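Local coordinates for 11S globulin beta subunit (Cucurbita maxima, PDB 2EVX), which serves as a seed storage protein of the 11S globulin family, acting as a nutrient reservoir and assembling into hexamers, at the interface of chains A and B. Residues are numbered along the deposited sequence; one frame, centred on the assembly and turned at random. Chains: chain A/B, 11S globulin beta subunit.

The interface of chains A and B. Residues chain A 427-428, 430; chain B 181, 234, 236-237, 239.
B:Arg239 and A:Asn427 meet guanidinium to carbonyl, a textbook case of an arginine capping the C-terminal end of a helix in a neighbouring subunit. Both terminal nitrogens converge on one acceptor: NH1 of B:Arg239 donates to the backbone O of A:Asn427 at 3.0 Å, running nearly along the C=O axis, and NH2 reaches that same oxygen in the carbonyl plane. The acceptor lies in the guanidinium plane, in the last turn of helix 422-429, whose dipole would probably favour a cation here. Over one face of this guanidinium passes the aliphatic part of A:Arg430, with its CG 3.8 Å from CZ of B:Arg239; the two side chains run in opposite directions. Bends at chi2 and chi3 (113° and 67°) carry A:Arg430 onward to B:Asp237, where its NH1 forms a long salt bridge of 3.7 Å to the carboxylate OD2, the two planes 56° apart. CA of B:Asp237 sits over one face of that guanidinium, toward its rim, and CA of B:Gly234 meets its edge.

B:Asp237, itself in contact with A:Arg430, also positions B:Arg239 from within its own chain through a side-on pair, OD1 taking NE at 2.6 Å and OD2 taking NH1. The backbone N of B:Arg239 also donates to OD1, tying the carboxylate to its own loop. The carboxylate of B:Asp237 probably helps bring both cations together at the boundary. A leucine in place of B:Arg239 would probably leave the carbonyl of A:Asn427 without its paired donors and B:Asp237 freer to turn. The patch joins a helix end of one subunit to a loop of its neighbour in the trimer, and probably helps to hold adjacent subunits together in this hexameric storage protein.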
loop_
_atom_site.group_PDB
_atom_site.type_symbol
_atom_site.label_atom_id
_atom_site.label_comp_id
_atom_site.label_asym_id
_atom_site.label_seq_id
_atom_site.Cartn_x
_atom_site.Cartn_y
_atom_site.Cartn_z
ATOM N N ASN A 427 29.410 -23.133 16.402
ATOM C CA ASN A 427 30.151 -22.561 15.302
ATOM C C ASN A 427 29.875 -21.062 15.171
ATOM O O ASN A 427 30.720 -20.313 14.684
ATOM C CB ASN A 427 29.790 -23.309 14.025
ATOM C CG ASN A 427 30.330 -24.725 14.019
ATOM O OD1 ASN A 427 31.510 -24.951 13.753
ATOM N ND2 ASN A 427 29.470 -25.687 14.328
ATOM N N MET A 428 28.698 -20.627 15.617
ATOM C CA MET A 428 28.326 -19.217 15.552
ATOM C C MET A 428 29.212 -18.351 16.446
ATOM O O MET A 428 29.768 -17.346 16.002
ATOM C CB MET A 428 26.854 -19.026 15.961
ATOM C CG MET A 428 25.829 -19.341 14.864
ATOM S SD MET A 428 24.080 -19.299 15.426
ATOM C CE MET A 428 23.873 -17.558 15.886
ATOM N N ARG A 430 31.973 -19.477 18.193
ATOM C CA ARG A 430 33.231 -20.170 18.436
ATOM C C ARG A 430 33.345 -20.586 19.895
ATOM O O ARG A 430 34.413 -20.503 20.491
ATOM C CB ARG A 430 34.423 -19.284 18.057
ATOM C CG ARG A 430 34.418 -18.792 16.615
ATOM C CD ARG A 430 34.220 -17.290 16.577
ATOM N NE ARG A 430 35.362 -16.575 17.141
ATOM C CZ ARG A 430 35.304 -15.338 17.633
ATOM N NH1 ARG A 430 34.151 -14.678 17.635
ATOM N NH2 ARG A 430 36.395 -14.762 18.127
ATOM N N GLY B 181 28.810 -13.543 14.553
ATOM C CA GLY B 181 29.863 -13.164 13.629
ATOM C C GLY B 181 30.081 -11.668 13.549
ATOM O O GLY B 181 29.531 -10.912 14.347
ATOM N N GLY B 234 31.197 -11.341 19.189
ATOM C CA GLY B 234 32.080 -11.730 18.105
ATOM C C GLY B 234 33.115 -10.686 17.719
ATOM O O GLY B 234 33.420 -10.537 16.535
ATOM N N ASP B 236 36.362 -10.518 17.707
ATOM C CA ASP B 236 37.465 -10.991 16.881
ATOM C C ASP B 236 37.104 -11.843 15.680
ATOM O O ASP B 236 37.958 -12.117 14.841
ATOM C CB ASP B 236 38.462 -11.770 17.744
ATOM C CG ASP B 236 39.451 -10.862 18.463
ATOM O OD1 ASP B 236 40.330 -11.392 19.181
ATOM O OD2 ASP B 236 39.356 -9.621 18.305
ATOM N N ASP B 237 35.852 -12.269 15.583
ATOM C CA ASP B 237 35.457 -13.113 14.467
ATOM C C ASP B 237 35.818 -12.449 13.149
ATOM O O ASP B 237 35.323 -11.376 12.832
ATOM C CB ASP B 237 33.961 -13.394 14.510
ATOM C CG ASP B 237 33.594 -14.680 13.796
ATOM O OD1 ASP B 237 34.232 -15.002 12.767
ATOM O OD2 ASP B 237 32.660 -15.364 14.266
ATOM N N ARG B 239 35.685 -14.258 10.169
ATOM C CA ARG B 239 35.218 -15.221 9.177
ATOM C C ARG B 239 34.166 -14.698 8.205
ATOM O O ARG B 239 33.934 -15.291 7.152
ATOM C CB ARG B 239 34.660 -16.439 9.904
ATOM C CG ARG B 239 35.636 -17.036 10.880
ATOM C CD ARG B 239 35.004 -18.136 11.665
ATOM N NE ARG B 239 33.998 -17.620 12.577
ATOM C CZ ARG B 239 33.034 -18.366 13.101
ATOM N NH1 ARG B 239 32.148 -17.827 13.927
ATOM N NH2 ARG B 239 32.956 -19.656 12.784
#